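Local coordinates for extracellular solute-binding protein, family 5 (Chelativorans sp., PDB 6WM6), which binds EDTA in the periplasm, probably as the solute-binding component that delivers it to an ABC transporter, at residues I36-V50 / I535-P547. Residues are numbered along the deposited sequence; the frame is centred on the assembly and turned at random.
Sequences ITTVNSGTPGKGGEV and IYKEAILNLRDNP. With EDO (1,2-ethanediol), chain E.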
ATOM      1  N   ILE A  36      -8.854  -8.331 -15.428  1.00 15.79           N
ATOM      2  CA  ILE A  36      -8.175  -7.251 -14.699  1.00 15.68           C
ATOM      3  C   ILE A  36      -6.748  -7.075 -15.175  1.00 15.67           C
ATOM      4  O   ILE A  36      -6.214  -5.973 -15.147  1.00 15.57           O
ATOM      5  CB  ILE A  36      -8.296  -7.524 -13.180  1.00 16.24           C
ATOM      6  CG1 ILE A  36      -7.937  -6.254 -12.393  1.00 17.73           C
ATOM      7  CG2 ILE A  36      -7.428  -8.687 -12.741  1.00 16.87           C
ATOM      8  CD1 ILE A  36      -8.893  -5.169 -12.499  1.00 22.16           C
ATOM      9  N   THR A  37      -6.124  -8.137 -15.669  1.00 15.21           N
ATOM     10  CA  THR A  37      -4.757  -8.091 -16.148  1.00 15.40           C
ATOM     11  C   THR A  37      -4.638  -7.690 -17.616  1.00 15.34           C
ATOM     12  O   THR A  37      -3.497  -7.433 -18.071  1.00 16.22           O
ATOM     13  CB  THR A  37      -4.138  -9.493 -15.986  1.00 17.24           C
ATOM     14  OG1 THR A  37      -5.006 -10.427 -16.614  1.00 19.11           O
ATOM     15  CG2 THR A  37      -3.956  -9.841 -14.514  1.00 18.54           C
ATOM     16  N   THR A  38      -5.736  -7.600 -18.366  1.00 14.95           N
ATOM     17  CA  THR A  38      -5.690  -7.288 -19.792  1.00 15.59           C
ATOM     18  C   THR A  38      -6.539  -6.076 -20.181  1.00 16.75           C
ATOM     19  O   THR A  38      -6.625  -5.769 -21.385  1.00 18.45           O
ATOM     20  CB  THR A  38      -6.095  -8.494 -20.658  1.00 16.19           C
ATOM     21  OG1 THR A  38      -7.436  -8.860 -20.346  1.00 16.97           O
ATOM     22  CG2 THR A  38      -5.162  -9.666 -20.411  1.00 19.52           C
ATOM     23  N   VAL A  39      -7.125  -5.357 -19.218  1.00 16.20           N
ATOM     24  CA  VAL A  39      -7.907  -4.155 -19.539  1.00 17.60           C
ATOM     25  C   VAL A  39      -7.038  -3.219 -20.391  1.00 15.68           C
ATOM     26  O   VAL A  39      -5.857  -3.018 -20.122  1.00 15.45           O
ATOM     27  CB  VAL A  39      -8.312  -3.463 -18.219  1.00 19.19           C
ATOM     28  CG1 VAL A  39      -9.008  -2.100 -18.523  1.00 24.15           C
ATOM     29  CG2 VAL A  39      -9.276  -4.333 -17.383  1.00 22.70           C
ATOM     30  N   ASN A  40      -7.635  -2.641 -21.422  1.00 16.18           N
ATOM     31  CA  ASN A  40      -6.984  -1.619 -22.229  1.00 16.84           C
ATOM     32  C   ASN A  40      -5.674  -2.094 -22.845  1.00 16.67           C
ATOM     33  O   ASN A  40      -4.660  -1.397 -22.819  1.00 18.57           O
ATOM     34  CB  ASN A  40      -6.759  -0.318 -21.430  1.00 16.66           C
ATOM     35  CG  ASN A  40      -6.309   0.840 -22.306  1.00 16.97           C
ATOM     36  OD1 ASN A  40      -6.570   0.854 -23.507  1.00 18.56           O
ATOM     37  ND2 ASN A  40      -5.622   1.784 -21.713  1.00 16.15           N
ATOM     38  N   SER A  41      -5.695  -3.265 -23.456  1.00 17.97           N
ATOM     39  CA  SER A  41      -4.536  -3.776 -24.149  1.00 19.15           C
ATOM     40  C   SER A  41      -4.535  -3.313 -25.608  1.00 20.13           C
ATOM     41  O   SER A  41      -5.578  -3.106 -26.220  1.00 23.05           O
ATOM     42  CB  SER A  41      -4.547  -5.306 -24.133  1.00 22.32           C
ATOM     43  OG  SER A  41      -4.368  -5.794 -22.806  1.00 21.24           O
ATOM     44  N   GLY A  42      -3.333  -3.158 -26.150  1.00 20.51           N
ATOM     45  CA  GLY A  42      -3.198  -2.806 -27.558  1.00 22.71           C
ATOM     46  C   GLY A  42      -1.738  -2.719 -27.929  1.00 21.25           C
ATOM     47  O   GLY A  42      -0.839  -2.886 -27.111  1.00 24.29           O
ATOM     48  N   THR A  43      -1.503  -2.470 -29.221  1.00 23.03           N
ATOM     49  CA  THR A  43      -0.145  -2.261 -29.716  1.00 25.68           C
ATOM     50  C   THR A  43      -0.023  -0.801 -30.128  1.00 23.61           C
ATOM     51  O   THR A  43      -0.570  -0.393 -31.164  1.00 25.63           O
ATOM     52  CB  THR A  43       0.159  -3.195 -30.892  1.00 30.19           C
ATOM     53  OG1 THR A  43       0.098  -4.562 -30.444  1.00 33.85           O
ATOM     54  CG2 THR A  43       1.558  -2.908 -31.427  1.00 36.27           C
ATOM     55  N   PRO A  44       0.654   0.030 -29.349  1.00 23.62           N
ATOM     56  CA  PRO A  44       0.719   1.457 -29.677  1.00 21.97           C
ATOM     57  C   PRO A  44       1.713   1.739 -30.796  1.00 23.49           C
ATOM     58  O   PRO A  44       2.540   0.899 -31.153  1.00 25.71           O
ATOM     59  CB  PRO A  44       1.175   2.113 -28.369  1.00 28.74           C
ATOM     60  CG  PRO A  44       1.844   1.050 -27.603  1.00 27.23           C
ATOM     61  CD  PRO A  44       1.312  -0.284 -28.066  1.00 25.50           C
ATOM     62  N   GLY A  45       1.598   2.939 -31.340  1.00 23.21           N
ATOM     63  CA  GLY A  45       2.605   3.462 -32.240  1.00 23.43           C
ATOM     64  C   GLY A  45       3.838   3.884 -31.487  1.00 24.14           C
ATOM     65  O   GLY A  45       3.905   3.836 -30.258  1.00 23.57           O
ATOM     66  N   LYS A  46       4.837   4.334 -32.243  1.00 28.59           N
ATOM     67  CA  LYS A  46       6.108   4.771 -31.683  1.00 26.47           C
ATOM     68  C   LYS A  46       6.135   6.293 -31.639  1.00 26.74           C
ATOM     69  O   LYS A  46       5.860   6.956 -32.652  1.00 28.96           O
ATOM     70  CB  LYS A  46       7.272   4.243 -32.525  1.00 38.17           C
ATOM     71  CG  LYS A  46       8.361   3.522 -31.733  1.00 59.67           C
ATOM     72  CD  LYS A  46       7.994   2.069 -31.408  1.00 66.07           C
ATOM     73  CE  LYS A  46       9.101   1.389 -30.595  1.00 72.24           C
ATOM     74  NZ  LYS A  46       8.855  -0.062 -30.332  1.00 75.53           N
ATOM     75  N   GLY A  47       6.452   6.841 -30.474  1.00 22.29           N
ATOM     76  CA  GLY A  47       6.639   8.263 -30.292  1.00 22.63           C
ATOM     77  C   GLY A  47       5.526   8.897 -29.476  1.00 20.69           C
ATOM     78  O   GLY A  47       4.582   8.244 -29.030  1.00 23.82           O
ATOM     79  N   GLY A  48       5.664  10.191 -29.277  1.00 23.66           N
ATOM     80  CA  GLY A  48       4.693  10.936 -28.513  1.00 22.51           C
ATOM     81  C   GLY A  48       5.061  11.072 -27.053  1.00 20.09           C
ATOM     82  O   GLY A  48       6.149  10.704 -26.615  1.00 21.04           O
ATOM     83  N   GLU A  49       4.132  11.632 -26.287  1.00 20.54           N
ATOM     84  CA  GLU A  49       4.368  11.893 -24.871  1.00 21.01           C
ATOM     85  C   GLU A  49       3.105  11.621 -24.077  1.00 19.62           C
ATOM     86  O   GLU A  49       1.992  11.768 -24.591  1.00 21.78           O
ATOM     87  CB  GLU A  49       4.810  13.343 -24.612  1.00 22.61           C
ATOM     88  CG  GLU A  49       6.005  13.801 -25.441  1.00 30.27           C
ATOM     89  CD  GLU A  49       6.567  15.130 -24.964  1.00 31.65           C
ATOM     90  OE1 GLU A  49       5.971  15.726 -24.045  1.00 29.83           O
ATOM     91  OE2 GLU A  49       7.606  15.565 -25.510  1.00 37.18           O
ATOM     92  N   VAL A  50       3.280  11.221 -22.823  1.00 18.34           N
ATOM     93  CA  VAL A  50       2.197  11.051 -21.858  1.00 18.61           C
ATOM     94  C   VAL A  50       2.604  11.776 -20.582  1.00 18.99           C
ATOM     95  O   VAL A  50       3.757  11.658 -20.134  1.00 19.23           O
ATOM     96  CB  VAL A  50       1.914   9.567 -21.570  1.00 19.96           C
ATOM     97  CG1 VAL A  50       1.051   9.397 -20.303  1.00 19.60           C
ATOM     98  CG2 VAL A  50       1.275   8.905 -22.777  1.00 20.47           C
ATOM     99  N   ILE A 535      -8.158   7.747 -14.298  1.00 15.76           N
ATOM    100  CA  ILE A 535      -8.954   8.551 -15.221  1.00 17.26           C
ATOM    101  C   ILE A 535      -7.977   9.124 -16.235  1.00 15.98           C
ATOM    102  O   ILE A 535      -6.964   9.731 -15.847  1.00 15.78           O
ATOM    103  CB  ILE A 535      -9.712   9.663 -14.480  1.00 16.70           C
ATOM    104  CG1 ILE A 535     -10.490   9.099 -13.281  1.00 17.34           C
ATOM    105  CG2 ILE A 535     -10.690  10.377 -15.446  1.00 18.13           C
ATOM    106  CD1 ILE A 535     -11.117  10.159 -12.374  1.00 18.90           C
ATOM    107  N   TYR A 536      -8.248   8.919 -17.524  1.00 15.38           N
ATOM    108  CA  TYR A 536      -7.178   9.088 -18.503  1.00 15.42           C
ATOM    109  C   TYR A 536      -7.721   9.289 -19.905  1.00 16.53           C
ATOM    110  O   TYR A 536      -8.868   8.980 -20.200  1.00 17.55           O
ATOM    111  CB  TYR A 536      -6.235   7.862 -18.494  1.00 16.97           C
ATOM    112  CG  TYR A 536      -6.969   6.574 -18.825  1.00 15.42           C
ATOM    113  CD1 TYR A 536      -7.708   5.913 -17.846  1.00 16.52           C
ATOM    114  CD2 TYR A 536      -6.951   6.025 -20.100  1.00 16.92           C
ATOM    115  CE1 TYR A 536      -8.418   4.757 -18.148  1.00 16.08           C
ATOM    116  CE2 TYR A 536      -7.641   4.875 -20.404  1.00 17.09           C
ATOM    117  CZ  TYR A 536      -8.372   4.244 -19.418  1.00 17.58           C
ATOM    118  OH  TYR A 536      -9.094   3.100 -19.681  1.00 19.79           O
ATOM    119  N   LYS A 537      -6.846   9.766 -20.787  1.00 16.90           N
ATOM    120  CA  LYS A 537      -7.161   9.856 -22.202  1.00 17.21           C
ATOM    121  C   LYS A 537      -7.020   8.483 -22.852  1.00 18.67           C
ATOM    122  O   LYS A 537      -5.952   7.860 -22.781  1.00 17.67           O
ATOM    123  CB  LYS A 537      -6.221  10.878 -22.842  1.00 18.50           C
ATOM    124  CG  LYS A 537      -6.506  12.309 -22.400  1.00 19.99           C
ATOM    125  CD  LYS A 537      -7.834  12.823 -22.958  1.00 22.90           C
ATOM    126  CE  LYS A 537      -8.209  14.213 -22.440  1.00 24.19           C
ATOM    127  NZ  LYS A 537      -7.422  15.282 -23.102  1.00 23.93           N
ATOM    128  N   GLU A 538      -8.093   8.032 -23.510  1.00 19.72           N
ATOM    129  CA  GLU A 538      -8.175   6.672 -24.028  1.00 19.43           C
ATOM    130  C   GLU A 538      -7.252   6.407 -25.200  1.00 18.27           C
ATOM    131  O   GLU A 538      -7.045   5.249 -25.562  1.00 20.66           O
ATOM    132  CB  GLU A 538      -9.623   6.344 -24.387  1.00 25.88           C
ATOM    133  CG  GLU A 538     -10.139   7.104 -25.579  1.00 25.90           C
ATOM    134  CD  GLU A 538     -11.657   7.044 -25.709  1.00 47.60           C
ATOM    135  OE1 GLU A 538     -12.291   6.304 -24.925  1.00 54.68           O
ATOM    136  OE2 GLU A 538     -12.203   7.743 -26.580  1.00 54.90           O
ATOM    137  N   ALA A 539      -6.616   7.436 -25.766  1.00 17.77           N
ATOM    138  CA  ALA A 539      -5.544   7.192 -26.714  1.00 18.35           C
ATOM    139  C   ALA A 539      -4.393   6.398 -26.127  1.00 18.13           C
ATOM    140  O   ALA A 539      -3.605   5.820 -26.878  1.00 19.31           O
ATOM    141  CB  ALA A 539      -4.998   8.524 -27.246  1.00 22.52           C
ATOM    142  N   ILE A 540      -4.235   6.400 -24.812  1.00 17.00           N
ATOM    143  CA  ILE A 540      -3.131   5.683 -24.178  1.00 16.85           C
ATOM    144  C   ILE A 540      -3.493   4.211 -24.024  1.00 17.65           C
ATOM    145  O   ILE A 540      -4.481   3.880 -23.358  1.00 18.83           O
ATOM    146  CB  ILE A 540      -2.777   6.297 -22.819  1.00 16.66           C
ATOM    147  CG1 ILE A 540      -2.478   7.788 -22.942  1.00 17.54           C
ATOM    148  CG2 ILE A 540      -1.557   5.575 -22.249  1.00 17.00           C
ATOM    149  CD1 ILE A 540      -2.521   8.488 -21.594  1.00 20.13           C
ATOM    150  N   LEU A 541      -2.686   3.346 -24.612  1.00 16.43           N
ATOM    151  CA  LEU A 541      -2.867   1.902 -24.574  1.00 17.63           C
ATOM    152  C   LEU A 541      -1.924   1.275 -23.562  1.00 16.34           C
ATOM    153  O   LEU A 541      -0.848   1.796 -23.279  1.00 17.33           O
ATOM    154  CB  LEU A 541      -2.577   1.300 -25.948  1.00 18.88           C
ATOM    155  CG  LEU A 541      -3.429   1.826 -27.111  1.00 19.67           C
ATOM    156  CD1 LEU A 541      -2.999   1.149 -28.413  1.00 23.01           C
ATOM    157  CD2 LEU A 541      -4.901   1.634 -26.840  1.00 23.18           C
ATOM    158  N   ASN A 542      -2.350   0.138 -23.021  1.00 15.92           N
ATOM    159  CA  ASN A 542      -1.658  -0.686 -22.029  1.00 15.98           C
ATOM    160  C   ASN A 542      -1.580  -0.009 -20.685  1.00 16.27           C
ATOM    161  O   ASN A 542      -0.823  -0.448 -19.812  1.00 17.59           O
ATOM    162  CB  ASN A 542      -0.305  -1.188 -22.524  1.00 17.80           C
ATOM    163  CG  ASN A 542      -0.443  -1.999 -23.787  1.00 18.04           C
ATOM    164  OD1 ASN A 542      -1.313  -2.855 -23.875  1.00 19.46           O
ATOM    165  ND2 ASN A 542       0.370  -1.696 -24.767  1.00 21.41           N
ATOM    166  N   LEU A 543      -2.357   1.032 -20.474  1.00 16.29           N
ATOM    167  CA  LEU A 543      -2.493   1.707 -19.193  1.00 15.40           C
ATOM    168  C   LEU A 543      -3.695   1.114 -18.479  1.00 14.57           C
ATOM    169  O   LEU A 543      -4.839   1.209 -18.972  1.00 15.46           O
ATOM    170  CB  LEU A 543      -2.677   3.208 -19.439  1.00 15.96           C
ATOM    171  CG  LEU A 543      -3.022   4.037 -18.196  1.00 16.34           C
ATOM    172  CD1 LEU A 543      -1.929   4.025 -17.151  1.00 17.23           C
ATOM    173  CD2 LEU A 543      -3.356   5.470 -18.639  1.00 18.45           C
ATOM    174  N   ARG A 544      -3.445   0.532 -17.311  1.00 14.81           N
ATOM    175  CA  ARG A 544      -4.542  -0.085 -16.596  1.00 14.62           C
ATOM    176  C   ARG A 544      -4.319   0.058 -15.110  1.00 14.55           C
ATOM    177  O   ARG A 544      -3.200   0.227 -14.622  1.00 15.76           O
ATOM    178  CB  ARG A 544      -4.725  -1.551 -16.995  1.00 14.72           C
ATOM    179  CG  ARG A 544      -3.576  -2.485 -16.554  1.00 15.01           C
ATOM    180  CD  ARG A 544      -3.819  -3.919 -17.003  1.00 15.72           C
ATOM    181  NE  ARG A 544      -3.826  -4.003 -18.457  1.00 15.42           N
ATOM    182  CZ  ARG A 544      -2.777  -4.239 -19.221  1.00 16.13           C
ATOM    183  NH1 ARG A 544      -1.584  -4.412 -18.701  1.00 16.49           N
ATOM    184  NH2 ARG A 544      -2.932  -4.289 -20.539  1.00 18.93           N
ATOM    185  N   ASP A 545      -5.411  -0.068 -14.383  1.00 15.55           N
ATOM    186  CA  ASP A 545      -5.316  -0.049 -12.938  1.00 14.63           C
ATOM    187  C   ASP A 545      -4.538  -1.268 -12.461  1.00 15.74           C
ATOM    188  O   ASP A 545      -4.631  -2.356 -13.022  1.00 16.59           O
ATOM    189  CB  ASP A 545      -6.701  -0.042 -12.304  1.00 15.13           C
ATOM    190  CG  ASP A 545      -6.690   0.314 -10.834  1.00 16.35           C
ATOM    191  OD1 ASP A 545      -5.685   0.866 -10.335  1.00 16.73           O
ATOM    192  OD2 ASP A 545      -7.724   0.020 -10.186  1.00 17.95           O
ATOM    193  N   ASN A 546      -3.769  -1.071 -11.409  1.00 15.44           N
ATOM    194  CA  ASN A 546      -3.034  -2.133 -10.723  1.00 14.87           C
ATOM    195  C   ASN A 546      -3.311  -1.799  -9.276  1.00 17.42           C
ATOM    196  O   ASN A 546      -2.598  -0.992  -8.680  1.00 16.88           O
ATOM    197  CB  ASN A 546      -1.563  -2.061 -11.100  1.00 15.51           C
ATOM    198  CG  ASN A 546      -0.767  -3.239 -10.590  1.00 16.10           C
ATOM    199  OD1 ASN A 546      -1.303  -4.332 -10.434  1.00 16.38           O
ATOM    200  ND2 ASN A 546       0.519  -3.035 -10.338  1.00 16.00           N
ATOM    201  N   PRO A 547      -4.431  -2.317  -8.706  1.00 15.77           N
ATOM    202  CA  PRO A 547      -5.035  -1.713  -7.492  1.00 16.85           C
ATOM    203  C   PRO A 547      -4.365  -2.178  -6.207  1.00 17.27           C
ATOM    204  O   PRO A 547      -4.982  -2.755  -5.286  1.00 18.77           O
ATOM    205  CB  PRO A 547      -6.505  -2.154  -7.591  1.00 16.11           C
ATOM    206  CG  PRO A 547      -6.449  -3.434  -8.356  1.00 16.69           C
ATOM    207  CD  PRO A 547      -5.344  -3.250  -9.385  1.00 15.47           C
TER
HETATM  208  C1  EDO E 604      -6.392  -7.158  -3.997  1.00 28.04           C
HETATM  209  O1  EDO E 604      -7.062  -7.540  -5.203  1.00 34.60           O
HETATM  210  C2  EDO E 604      -6.266  -5.636  -3.990  1.00 26.04           C
HETATM  211  O2  EDO E 604      -6.010  -5.257  -5.349  1.00 25.92           O
HETATM  212  O   HOH W   1      -6.699  -3.339 -14.519  1.00 17.02           O
HETATM  213  O   HOH W   2      -7.953   3.035 -24.343  1.00 22.08           O
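Near the N-terminus of this periplasmic binding protein, the loop that leads into strand 49-54 is laced to the segment following strand 524-537, with the N40 carboxamide bonding to two backbone carbonyls of 535-547. The anti setting of CG against the backbone N (chi1 -170°) carries N40 ND2 to 2.9 Å from both I540 O and L543 O. Both acceptors sit within 8° of the amide plane, evidence that the two N-H bonds together fix its rotation. A water joins N40 OD1 to E538 O, in the type I turn K537-I540. Replacing N40 by an alanine is likely to leave the I540 and L543 carbonyls without these donors and weaken the hold on the turn between strands 524-537 and 540-541. A backbone bond adds to the link, N542 N donating to N40 O at 2.8 Å. The contact ties the lead-in to edge strand 49-54 of a four-stranded mixed sheet to the C-terminal exit of strand 524-537 in a seven-stranded one, 485 residues apart. N542 grips G42 twice: OD1 accepts from G42 N, which lies above the plane of the side-chain carbonyl, and ND2 donates to G42 O (2.9 Å) while also reaching E558 O. R544, bent at chi3, points NE at an in-plane lone pair of V39 O (2.8 Å, 154° at the hydrogen); NH2 adds a weak bond to the same oxygen, and T37 O lies 3.3 Å above one guanidinium face. Apolar contacts flank the strand end: V50 and I540 meet tip to tip, CG1 to CD1 at 3.9 Å, beside V274, while L541 CD1 rests against P44.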